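Local coordinates for beta-ketoacyl-[acyl-carrier-protein] synthase III (Pseudomonas aeruginosa, PDB 2X3E) that probably catalyses the first condensation of bacterial fatty acid synthesis, joining an acetyl group from acetyl-CoA to malonyl-ACP with loss of carbon dioxide, at residues G10-P16 / D159-V164; V77-T82 / L136-F142; A111-V116 / V282-P287; F180-G186 / G313-S318. The protein carries 1 engineered substitution. All blocks are in the same frame, centred on the assembly; numbering follows the deposited sequence.

From the N terminus the chain lays down strand 5-14, then strand 75-79, then helix 114-127, so contacts 1, 2 and 3 each start before any of them is closed. Contact 2 closes first, when strand 133-140 returns beside 75-79; contact 1 closes next and encloses it, as strand 160-169 fits between 5-14 and 133-140 in one sheet. Contact 4 opens after both, on strand 177-184. Contact 3, still open, crosses contacts 1, 2 and 4; it closes at 282-287, where two helix starts meet near the chain's centre. Contact 4 closes last, at 313-318, in the second sheet. The helices of contact 3 thus lie between the two sheets, touching all the other contacts.

Contact 1: G10-P16 / D159-V164; sequences GLGSYLP and DGAGAV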
loop_
_atom_site.group_PDB
_atom_site.type_symbol
_atom_site.label_atom_id
_atom_site.label_comp_id
_atom_site.label_asym_id
_atom_site.label_seq_id
_atom_site.Cartn_x
_atom_site.Cartn_y
_atom_site.Cartn_z
ATOM N N GLY A 10 14.605 1.512 16.448
ATOM C CA GLY A 10 15.232 0.246 16.061
ATOM C C GLY A 10 15.531 0.196 14.578
ATOM O O GLY A 10 14.810 0.790 13.775
ATOM N N LEU A 11 16.613 -0.497 14.219
ATOM C CA LEU A 11 17.024 -0.656 12.824
ATOM C C LEU A 11 17.538 -2.071 12.620
ATOM O O LEU A 11 18.250 -2.609 13.466
ATOM C CB LEU A 11 18.121 0.356 12.462
ATOM C CG LEU A 11 18.692 0.322 11.038
ATOM C CD1 LEU A 11 17.686 0.824 10.027
ATOM C CD2 LEU A 11 19.975 1.139 10.960
ATOM N N GLY A 12 17.167 -2.669 11.496
ATOM C CA GLY A 12 17.687 -3.972 11.101
ATOM C C GLY A 12 17.655 -4.101 9.596
ATOM O O GLY A 12 17.010 -3.310 8.908
ATOM N N SER A 13 18.373 -5.082 9.076
ATOM C CA SER A 13 18.431 -5.288 7.633
ATOM C C SER A 13 18.821 -6.713 7.306
ATOM O O SER A 13 19.318 -7.448 8.167
ATOM C CB SER A 13 19.425 -4.320 6.997
ATOM O OG SER A 13 20.760 -4.646 7.350
ATOM N N TYR A 14 18.598 -7.089 6.049
ATOM C CA TYR A 14 19.035 -8.376 5.541
ATOM C C TYR A 14 19.310 -8.285 4.041
ATOM O O TYR A 14 18.505 -7.741 3.281
ATOM C CB TYR A 14 17.991 -9.460 5.828
ATOM C CG TYR A 14 18.416 -10.826 5.339
ATOM C CD1 TYR A 14 19.368 -11.562 6.032
ATOM C CD2 TYR A 14 17.882 -11.373 4.170
ATOM C CE1 TYR A 14 19.782 -12.809 5.583
ATOM C CE2 TYR A 14 18.285 -12.630 3.713
ATOM C CZ TYR A 14 19.235 -13.338 4.428
ATOM O OH TYR A 14 19.648 -14.578 4.000
ATOM N N LEU A 15 20.463 -8.808 3.640
ATOM C CA LEU A 15 20.838 -8.923 2.239
ATOM C C LEU A 15 20.941 -10.405 1.896
ATOM O O LEU A 15 21.507 -11.180 2.673
ATOM C CB LEU A 15 22.190 -8.252 1.998
ATOM C CG LEU A 15 22.262 -6.737 2.186
ATOM C CD1 LEU A 15 23.709 -6.295 2.335
ATOM C CD2 LEU A 15 21.584 -6.006 1.034
ATOM N N PRO A 16 20.393 -10.812 0.735
ATOM C CA PRO A 16 20.560 -12.206 0.345
ATOM C C PRO A 16 22.033 -12.550 0.145
ATOM O O PRO A 16 22.847 -11.674 -0.156
ATOM C CB PRO A 16 19.775 -12.322 -0.972
ATOM C CG PRO A 16 19.457 -10.943 -1.400
ATOM C CD PRO A 16 19.592 -10.039 -0.232
ATOM N N ASP A 159 18.875 -6.577 -4.628
ATOM C CA ASP A 159 17.777 -6.969 -3.747
ATOM C C ASP A 159 18.151 -6.776 -2.282
ATOM O O ASP A 159 19.328 -6.795 -1.914
ATOM C CB ASP A 159 17.427 -8.448 -3.958
ATOM C CG ASP A 159 17.036 -8.770 -5.388
ATOM O OD1 ASP A 159 16.602 -7.858 -6.122
ATOM O OD2 ASP A 159 17.146 -9.957 -5.774
ATOM N N GLY A 160 17.141 -6.629 -1.434
ATOM C CA GLY A 160 17.386 -6.496 -0.006
ATOM C C GLY A 160 16.196 -5.983 0.758
ATOM O O GLY A 160 15.158 -5.654 0.172
ATOM N N ALA A 161 16.365 -5.921 2.078
ATOM C CA ALA A 161 15.349 -5.417 2.986
ATOM C C ALA A 161 16.013 -4.633 4.112
ATOM O O ALA A 161 17.054 -5.039 4.630
ATOM C CB ALA A 161 14.522 -6.569 3.558
ATOM N N GLY A 162 15.400 -3.507 4.469
ATOM C CA GLY A 162 15.781 -2.740 5.643
ATOM C C GLY A 162 14.542 -2.369 6.431
ATOM O O GLY A 162 13.503 -2.036 5.853
ATOM N N ALA A 163 14.648 -2.419 7.755
ATOM C CA ALA A 163 13.496 -2.207 8.619
ATOM C C ALA A 163 13.817 -1.280 9.780
ATOM O O ALA A 163 14.945 -1.270 10.297
ATOM C CB ALA A 163 13.001 -3.537 9.146
ATOM N N VAL A 164 12.817 -0.493 10.166
ATOM C CA VAL A 164 12.875 0.310 11.371
ATOM C C VAL A 164 11.673 0.015 12.259
ATOM O O VAL A 164 10.604 -0.381 11.775
ATOM C CB VAL A 164 12.915 1.835 11.069
ATOM C CG1 VAL A 164 14.219 2.214 10.421
ATOM C CG2 VAL A 164 11.725 2.261 10.198
#
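Leu11, Gly12, Ser13 and Tyr14 run antiparallel to Val164, Ala163, Gly162 and Ala161, forming one edge of the mixed five-stranded sheet in a thiolase-like fold. Strand 5-14 is the outermost strand of that sheet within the chain, and strand 160-169 lies between it and strand 133-140.

Backbone hydrogen bonds carry the pairing. Gly12 and Ala163 exchange two, with Gly12 N 2.9 Å from Ala163 O and Ala163 N 2.8 Å from Gly12 O. Tyr14 and Ala161 exchange another two; of these, the bond from Ala161 N to Tyr14 O is the longer, at 3.1 Å. CA-H...O contacts add to the pairing, such as Val164 CA to Gly10 O at 3.1 Å and Leu11 CA to Ala163 O at 3.3 Å.

Side-chain packing differs between the two faces. Leu11, Ser13 and Val164 share one face, where Leu11 and Ser13 touch helix 285-295. Leu11 has CG anti to the backbone N (chi1 179°), and its CD1 reaches over to Val164 CG1 at 3.8 Å. On the other face Tyr14 and the small Ala161 rest against helix 53-68, Tyr14 with its ring swung off the neighbouring strand.

At Asp159 and Pro16 side chains take over from the backbone pairing. Asp159 directs its carboxylate elsewhere, OD2 bonding to Ser143 OG and Ala48 N, while its CB and backbone O stay beside Pro16. The proline crosses the aspartate at about a right angle, with its CD 3.7 Å from Asp159 O.

Contact 2: V77-T82 / L136-F142; sequences VLATST and LVGVDTF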
loop_
_atom_site.group_PDB
_atom_site.type_symbol
_atom_site.label_atom_id
_atom_site.label_comp_id
_atom_site.label_asym_id
_atom_site.label_seq_id
_atom_site.Cartn_x
_atom_site.Cartn_y
_atom_site.Cartn_z
ATOM N N VAL A 77 4.141 -2.887 8.371
ATOM C CA VAL A 77 3.902 -2.353 7.032
ATOM C C VAL A 77 5.119 -2.604 6.148
ATOM O O VAL A 77 6.247 -2.354 6.567
ATOM C CB VAL A 77 3.557 -0.852 7.095
ATOM C CG1 VAL A 77 3.504 -0.236 5.689
ATOM C CG2 VAL A 77 2.229 -0.659 7.825
ATOM N N LEU A 78 4.884 -3.158 4.953
ATOM C CA LEU A 78 5.938 -3.326 3.963
ATOM C C LEU A 78 5.757 -2.313 2.850
ATOM O O LEU A 78 4.682 -2.234 2.233
ATOM C CB LEU A 78 5.945 -4.727 3.345
ATOM C CG LEU A 78 6.026 -6.004 4.189
ATOM C CD1 LEU A 78 6.696 -7.120 3.379
ATOM C CD2 LEU A 78 6.695 -5.826 5.557
ATOM N N ALA A 79 6.804 -1.534 2.611
ATOM C CA ALA A 79 6.902 -0.688 1.425
ATOM C C ALA A 79 7.602 -1.515 0.354
ATOM O O ALA A 79 8.798 -1.793 0.480
ATOM C CB ALA A 79 7.689 0.571 1.738
ATOM N N THR A 80 6.852 -1.938 -0.667
ATOM C CA THR A 80 7.369 -2.831 -1.716
ATOM C C THR A 80 6.597 -2.704 -3.028
ATOM O O THR A 80 5.412 -2.363 -3.032
ATOM C CB THR A 80 7.349 -4.332 -1.276
ATOM O OG1 THR A 80 8.088 -5.126 -2.211
ATOM C CG2 THR A 80 5.924 -4.889 -1.174
ATOM N N SER A 81 7.293 -2.971 -4.131
ATOM C CA SER A 81 6.686 -3.118 -5.459
ATOM C C SER A 81 6.854 -4.555 -5.982
ATOM O O SER A 81 6.558 -4.839 -7.142
ATOM C CB SER A 81 7.335 -2.149 -6.447
ATOM O OG SER A 81 7.315 -0.825 -5.950
ATOM N N THR A 82 7.344 -5.448 -5.124
ATOM C CA THR A 82 7.672 -6.814 -5.520
ATOM C C THR A 82 7.191 -7.763 -4.436
ATOM O O THR A 82 7.964 -8.556 -3.882
ATOM C CB THR A 82 9.186 -6.966 -5.752
ATOM O OG1 THR A 82 9.895 -6.445 -4.621
ATOM C CG2 THR A 82 9.613 -6.211 -7.001
ATOM N N LEU A 136 8.245 -0.817 10.059
ATOM C CA LEU A 136 8.211 -0.463 8.643
ATOM C C LEU A 136 9.383 -1.161 7.971
ATOM O O LEU A 136 10.529 -0.982 8.383
ATOM C CB LEU A 136 8.332 1.045 8.440
ATOM C CG LEU A 136 8.518 1.493 6.984
ATOM C CD1 LEU A 136 7.285 1.144 6.166
ATOM C CD2 LEU A 136 8.814 2.995 6.933
ATOM N N VAL A 137 9.095 -1.967 6.951
ATOM C CA VAL A 137 10.139 -2.642 6.189
ATOM C C VAL A 137 10.125 -2.149 4.752
ATOM O O VAL A 137 9.121 -2.296 4.054
ATOM C CB VAL A 137 9.949 -4.175 6.164
ATOM C CG1 VAL A 137 11.140 -4.852 5.464
ATOM C CG2 VAL A 137 9.758 -4.730 7.575
ATOM N N GLY A 138 11.225 -1.531 4.338
ATOM C CA GLY A 138 11.479 -1.256 2.928
ATOM C C GLY A 138 12.140 -2.480 2.327
ATOM O O GLY A 138 13.225 -2.856 2.745
ATOM N N VAL A 139 11.470 -3.120 1.373
ATOM C CA VAL A 139 11.974 -4.351 0.767
ATOM C C VAL A 139 11.613 -4.412 -0.706
ATOM O O VAL A 139 10.485 -4.108 -1.088
ATOM C CB VAL A 139 11.414 -5.613 1.479
ATOM C CG1 VAL A 139 9.868 -5.604 1.526
ATOM C CG2 VAL A 139 11.937 -6.888 0.817
ATOM N N ASP A 140 12.574 -4.810 -1.528
ATOM C CA ASP A 140 12.312 -5.070 -2.929
ATOM C C ASP A 140 13.273 -6.127 -3.468
ATOM O O ASP A 140 14.435 -6.202 -3.049
ATOM C CB ASP A 140 12.392 -3.771 -3.749
ATOM C CG ASP A 140 11.034 -3.088 -3.917
ATOM O OD1 ASP A 140 10.072 -3.763 -4.326
ATOM O OD2 ASP A 140 10.927 -1.865 -3.660
ATOM N N THR A 141 12.759 -6.951 -4.374
ATOM C CA THR A 141 13.533 -7.976 -5.060
ATOM C C THR A 141 13.429 -7.752 -6.572
ATOM O O THR A 141 12.981 -8.627 -7.334
ATOM C CB THR A 141 13.048 -9.389 -4.695
ATOM O OG1 THR A 141 11.623 -9.455 -4.829
ATOM C CG2 THR A 141 13.448 -9.743 -3.261
ATOM N N PHE A 142 13.858 -6.568 -6.997
ATOM C CA PHE A 142 13.796 -6.177 -8.406
ATOM C C PHE A 142 14.511 -7.124 -9.358
ATOM O O PHE A 142 14.125 -7.206 -10.521
ATOM C CB PHE A 142 14.328 -4.750 -8.609
ATOM C CG PHE A 142 13.250 -3.708 -8.694
ATOM C CD1 PHE A 142 12.246 -3.652 -7.742
ATOM C CD2 PHE A 142 13.240 -2.778 -9.729
ATOM C CE1 PHE A 142 11.251 -2.690 -7.815
ATOM C CE2 PHE A 142 12.247 -1.816 -9.807
ATOM C CZ PHE A 142 11.250 -1.773 -8.843
HETATM O O HOH W 1 8.730 -0.181 -3.766
#
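Asp140 OD1 takes two hydrogen bonds from the loop that follows strand 75-79, beside two parallel neighbours in the five-stranded sheet of the thiolase-like fold. Ser81 N reaches its syn lone pair at 2.9 Å, and Thr82 OG1 gives its proton to the anti lone pair at 2.7 Å. Thr82 OG1 in turn accepts from Thr141 N at 2.9 Å, so one hydroxyl links side chain and backbone across the gap. With chi1 at 51°, that oxygen sits between its own backbone N and carbonyl carbon, leaving CG2 beside Phe142 CD1, at 3.7 Å.

One shell out, an ST turn shapes the loop, Thr82 N bonding to Thr80 OG1 at 3.0 Å. The second oxygen of the carboxylate, Asp140 OD2, receives Ala283 N and a water that also bonds to Ser81 OG. These several N-H and O-H donors would probably stabilise a negative charge on the buried group.

Behind the loops, backbone bonds alternate between the strands: Val137 N to Val77 O, Ala79 N to Val137 O, Val139 N to Ala79 O. Leu78 and Val137 lie side by side under helix 53-68, Leu78 CD2 being 3.7 Å from Val137 CB.

Contact 3: A111-V116 / V282-P287; sequences AATGFV and VAASIP. Engineered in segment 111-116: Ala112 (natural residue Cys).
Phe115 lays its ring against the pyrrolidine of Pro287, whose CD sits over the ring centre in a CH-pi contact, 3.7 Å from the centroid and 11° off the normal. The ring gets there because CG is anti to the backbone N (chi1 -169°), and the two side chains approach from opposite directions. Ile286 comes in obliquely: its CG2 lies 3.8 Å from Phe115 CD2, while its CG1 branch puts CD1 3.7 Å from Val116 CG2.

Nearer the active-site position, Val282 CG1 lies against the Ala111-Ala112 peptide, 3.7 Å from Ala112 N, and Ala283 CB faces Ala111 O. Ala112 is an engineered residue, cysteine in the natural protein, at a position predicted to belong to the active site.

The two segments share one backbone plan. Ala111 and Val282 both have positive phi, each is followed by a short 3-10 turn, and the matching bonds Gly114 N to Ala111 O and Ser285 N to Val282 O are both 3.0 Å. Helices 114-127 and 285-295 then leave as the paired central helices between the two sheets, in keeping with the internal duplication of the thiolase-like fold.

Polar neighbours lie around this core: Val282 N bonds to Asn280 OD1 and Ser285 OG to His250 ND1, both predicted active-site residues. No hydrogen bond joins the two segments, so the fit between the helix starts rests on apolar packing, while the polar bonds of 282-287 go outward, to the probable catalytic Asn280 and His250, the latter beside Ala112, and from Ala283 N to Asp140 OD2.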
loop_
_atom_site.group_PDB
_atom_site.type_symbol
_atom_site.label_atom_id
_atom_site.label_comp_id
_atom_site.label_asym_id
_atom_site.label_seq_id
_atom_site.Cartn_x
_atom_site.Cartn_y
_atom_site.Cartn_z
ATOM N N ALA A 111 7.155 2.688 -5.070
ATOM C CA ALA A 111 8.395 2.472 -5.796
ATOM C C ALA A 111 9.618 2.848 -4.953
ATOM O O ALA A 111 9.709 2.456 -3.789
ATOM C CB ALA A 111 8.362 3.243 -7.125
ATOM N N ALA A 112 10.541 3.611 -5.529
ATOM C CA ALA A 112 11.781 3.967 -4.841
ATOM C C ALA A 112 11.565 5.006 -3.723
ATOM O O ALA A 112 12.481 5.262 -2.934
ATOM C CB ALA A 112 12.822 4.455 -5.850
ATOM N N THR A 113 10.368 5.598 -3.661
ATOM C CA THR A 113 9.974 6.482 -2.555
ATOM C C THR A 113 9.182 5.751 -1.458
ATOM O O THR A 113 8.660 6.379 -0.538
ATOM C CB THR A 113 9.126 7.674 -3.076
ATOM O OG1 THR A 113 9.638 8.120 -4.339
ATOM C CG2 THR A 113 9.135 8.833 -2.075
ATOM N N GLY A 114 9.101 4.426 -1.554
ATOM C CA GLY A 114 8.304 3.620 -0.636
ATOM C C GLY A 114 8.654 3.757 0.836
ATOM O O GLY A 114 7.766 3.763 1.678
ATOM N N PHE A 115 9.936 3.862 1.158
ATOM C CA PHE A 115 10.344 3.966 2.562
ATOM C C PHE A 115 9.941 5.318 3.178
ATOM O O PHE A 115 9.487 5.371 4.336
ATOM C CB PHE A 115 11.840 3.713 2.718
ATOM C CG PHE A 115 12.273 3.534 4.147
ATOM C CD1 PHE A 115 12.001 2.354 4.819
ATOM C CD2 PHE A 115 12.941 4.553 4.820
ATOM C CE1 PHE A 115 12.387 2.186 6.141
ATOM C CE2 PHE A 115 13.332 4.393 6.137
ATOM C CZ PHE A 115 13.059 3.205 6.799
ATOM N N VAL A 116 10.070 6.396 2.398
ATOM C CA VAL A 116 9.645 7.726 2.858
ATOM C C VAL A 116 8.120 7.809 3.048
ATOM O O VAL A 116 7.647 8.285 4.092
ATOM C CB VAL A 116 10.149 8.851 1.926
ATOM C CG1 VAL A 116 9.709 10.219 2.436
ATOM C CG2 VAL A 116 11.676 8.814 1.822
ATOM N N VAL A 282 15.858 -0.147 -4.416
ATOM C CA VAL A 282 14.507 0.451 -4.455
ATOM C C VAL A 282 14.002 0.775 -3.038
ATOM O O VAL A 282 14.669 1.530 -2.334
ATOM C CB VAL A 282 13.525 -0.416 -5.297
ATOM C CG1 VAL A 282 12.233 0.342 -5.587
ATOM C CG2 VAL A 282 14.168 -0.820 -6.606
ATOM N N ALA A 283 12.883 0.214 -2.582
ATOM C CA ALA A 283 12.331 0.615 -1.277
ATOM C C ALA A 283 13.288 0.328 -0.105
ATOM O O ALA A 283 13.241 1.012 0.915
ATOM C CB ALA A 283 10.938 -0.027 -1.036
ATOM N N ALA A 284 14.171 -0.657 -0.266
ATOM C CA ALA A 284 15.162 -1.003 0.763
ATOM C C ALA A 284 16.365 -0.048 0.851
ATOM O O ALA A 284 17.144 -0.124 1.809
ATOM C CB ALA A 284 15.664 -2.429 0.542
ATOM N N SER A 285 16.527 0.847 -0.127
ATOM C CA SER A 285 17.803 1.558 -0.297
ATOM C C SER A 285 18.164 2.456 0.884
ATOM O O SER A 285 19.308 2.441 1.355
ATOM C CB SER A 285 17.814 2.358 -1.604
ATOM O OG SER A 285 16.918 3.457 -1.563
ATOM N N ILE A 286 17.191 3.224 1.364
ATOM C CA ILE A 286 17.414 4.129 2.493
ATOM C C ILE A 286 17.732 3.373 3.796
ATOM O O ILE A 286 18.742 3.653 4.431
ATOM C CB ILE A 286 16.232 5.097 2.693
ATOM C CG1 ILE A 286 16.125 6.042 1.493
ATOM C CG2 ILE A 286 16.407 5.898 3.993
ATOM C CD1 ILE A 286 14.920 6.977 1.552
ATOM N N PRO A 287 16.903 2.385 4.184
ATOM C CA PRO A 287 17.291 1.700 5.429
ATOM C C PRO A 287 18.563 0.831 5.308
ATOM O O PRO A 287 19.286 0.659 6.293
ATOM C CB PRO A 287 16.055 0.867 5.773
ATOM C CG PRO A 287 15.342 0.674 4.459
ATOM C CD PRO A 287 15.574 1.959 3.713
#

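Contact 4: F180-G186 / G313-S318; sequences FDLGSDG and GLTWGS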
loop_
_atom_site.group_PDB
_atom_site.type_symbol
_atom_site.label_atom_id
_atom_site.label_comp_id
_atom_site.label_asym_id
_atom_site.label_seq_id
_atom_site.Cartn_x
_atom_site.Cartn_y
_atom_site.Cartn_z
ATOM N N PHE A 180 7.674 16.398 6.921
ATOM C CA PHE A 180 7.624 15.628 5.686
ATOM C C PHE A 180 7.440 16.526 4.471
ATOM O O PHE A 180 6.855 17.613 4.557
ATOM C CB PHE A 180 6.453 14.643 5.702
ATOM C CG PHE A 180 6.686 13.417 6.519
ATOM C CD1 PHE A 180 7.179 12.264 5.934
ATOM C CD2 PHE A 180 6.371 13.398 7.864
ATOM C CE1 PHE A 180 7.366 11.113 6.688
ATOM C CE2 PHE A 180 6.564 12.253 8.622
ATOM C CZ PHE A 180 7.059 11.117 8.031
ATOM N N ASP A 181 7.969 16.059 3.343
ATOM C CA ASP A 181 7.600 16.539 2.019
ATOM C C ASP A 181 7.207 15.307 1.228
ATOM O O ASP A 181 7.968 14.348 1.187
ATOM C CB ASP A 181 8.773 17.221 1.319
ATOM C CG ASP A 181 8.418 17.682 -0.084
ATOM O OD1 ASP A 181 7.563 18.588 -0.219
ATOM O OD2 ASP A 181 8.982 17.138 -1.053
ATOM N N LEU A 182 6.021 15.317 0.621
ATOM C CA LEU A 182 5.535 14.166 -0.141
ATOM C C LEU A 182 4.778 14.631 -1.378
ATOM O O LEU A 182 3.928 15.524 -1.290
ATOM C CB LEU A 182 4.597 13.311 0.708
ATOM C CG LEU A 182 5.136 12.706 2.006
ATOM C CD1 LEU A 182 3.987 12.344 2.938
ATOM C CD2 LEU A 182 6.009 11.489 1.711
ATOM N N GLY A 183 5.083 14.020 -2.520
ATOM C CA GLY A 183 4.427 14.372 -3.768
ATOM C C GLY A 183 4.462 13.281 -4.815
ATOM O O GLY A 183 4.976 12.171 -4.591
ATOM N N SER A 184 3.894 13.610 -5.967
ATOM C CA SER A 184 3.834 12.702 -7.096
ATOM C C SER A 184 3.598 13.486 -8.378
ATOM O O SER A 184 3.094 14.611 -8.347
ATOM C CB SER A 184 2.718 11.664 -6.897
ATOM O OG SER A 184 1.427 12.236 -7.056
ATOM N N ASP A 185 3.986 12.891 -9.501
ATOM C CA ASP A 185 3.665 13.427 -10.815
ATOM C C ASP A 185 3.262 12.259 -11.706
ATOM O O ASP A 185 4.097 11.667 -12.388
ATOM C CB ASP A 185 4.854 14.189 -11.421
ATOM C CG ASP A 185 4.543 14.746 -12.797
ATOM O OD1 ASP A 185 3.377 14.635 -13.230
ATOM O OD2 ASP A 185 5.457 15.296 -13.451
ATOM N N GLY A 186 1.972 11.934 -11.677
ATOM C CA GLY A 186 1.420 10.883 -12.513
ATOM C C GLY A 186 1.400 11.182 -13.998
ATOM O O GLY A 186 1.101 10.300 -14.800
ATOM N N GLY A 313 6.181 6.459 -10.576
ATOM C CA GLY A 313 4.897 7.055 -10.216
ATOM C C GLY A 313 4.504 8.206 -11.135
ATOM O O GLY A 313 3.446 8.156 -11.751
ATOM N N LEU A 314 5.312 9.265 -11.225
ATOM C CA LEU A 314 6.504 9.485 -10.410
ATOM C C LEU A 314 6.117 9.835 -8.976
ATOM O O LEU A 314 5.014 10.333 -8.729
ATOM C CB LEU A 314 7.338 10.637 -10.987
ATOM C CG LEU A 314 7.848 10.458 -12.419
ATOM C CD1 LEU A 314 8.612 11.698 -12.895
ATOM C CD2 LEU A 314 8.717 9.220 -12.529
ATOM N N THR A 315 7.035 9.574 -8.053
ATOM C CA THR A 315 6.883 9.903 -6.638
ATOM C C THR A 315 8.163 10.525 -6.105
ATOM O O THR A 315 9.245 10.302 -6.644
ATOM C CB THR A 315 6.606 8.644 -5.785
ATOM O OG1 THR A 315 7.584 7.630 -6.081
ATOM C CG2 THR A 315 5.207 8.115 -6.043
ATOM N N TRP A 316 8.030 11.299 -5.032
ATOM C CA TRP A 316 9.179 11.818 -4.308
ATOM C C TRP A 316 8.763 12.182 -2.897
ATOM O O TRP A 316 7.565 12.297 -2.588
ATOM C CB TRP A 316 9.743 13.062 -5.000
ATOM C CG TRP A 316 8.765 14.191 -5.027
ATOM C CD1 TRP A 316 8.484 15.059 -4.017
ATOM C CD2 TRP A 316 7.903 14.542 -6.114
ATOM N NE1 TRP A 316 7.496 15.939 -4.409
ATOM C CE2 TRP A 316 7.126 15.642 -5.694
ATOM C CE3 TRP A 316 7.712 14.030 -7.402
ATOM C CZ2 TRP A 316 6.177 16.248 -6.526
ATOM C CZ3 TRP A 316 6.766 14.631 -8.224
ATOM C CH2 TRP A 316 6.016 15.728 -7.786
ATOM N N GLY A 317 9.756 12.388 -2.047
ATOM C CA GLY A 317 9.506 12.912 -0.713
ATOM C C GLY A 317 10.734 12.898 0.165
ATOM O O GLY A 317 11.728 12.237 -0.150
ATOM N N SER A 318 10.666 13.648 1.257
ATOM C CA SER A 318 11.735 13.657 2.240
ATOM C C SER A 318 11.157 13.757 3.648
ATOM O O SER A 318 10.012 14.171 3.836
ATOM C CB SER A 318 12.687 14.830 1.997
ATOM O OG SER A 318 13.128 14.862 0.653
HETATM O O HOH W 2 6.186 17.887 -2.735
#
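The Trp316 indole lies flat over the backbone of the opposite strand: Gly183 C is 3.6 Å above the ring plane, over its centre, and Ser184 N sits over the same face, displaced toward the rim. Gly183 CA makes a CH-pi contact with the five-membered ring. Around the edge, in plane, come Asp181 OD2, Asp185 CB and a water. That water accepts from Trp316 NE1 at 2.9 Å and donates to Asp181 OD1 at 3.0 Å. The indole reaches across because chi1 of 63° sets CG between the backbone N and the carbonyl carbon; its side chain also touches Gln225 and Arg232 of helix 215-237.

Beneath the ring runs an antiparallel pair in the second sheet of the thiolase-like fold, strand 177-184 being outermost there within the chain. Asp181 N meets Ser318 O at 2.8 Å, and Gly183 N meets Trp316 O at 3.0 Å. The pairing continues past the strands, where Asp185 N reaches Leu314 O at 2.9 Å, 45° out of the carbonyl plane, just after the cis peptide that precedes Leu314. Leu314 N returns a bond to Asp185 O.

On the face opposite the indole, Leu182 packs on Val116 and Ala120 of helix 114-127. Ser184 OG bonds to Ala103 O of the second subunit, and Thr315 OG1 to Thr113 OG1.

Asp181 brings a carboxylate oxygen to the indole edge. Salt bridges to Arg232 and Arg236, a hydrogen bond with Ser229 OG and the bridging water together probably keep its carboxylate ionised, and the water ties the tryptophan N-H into the same network.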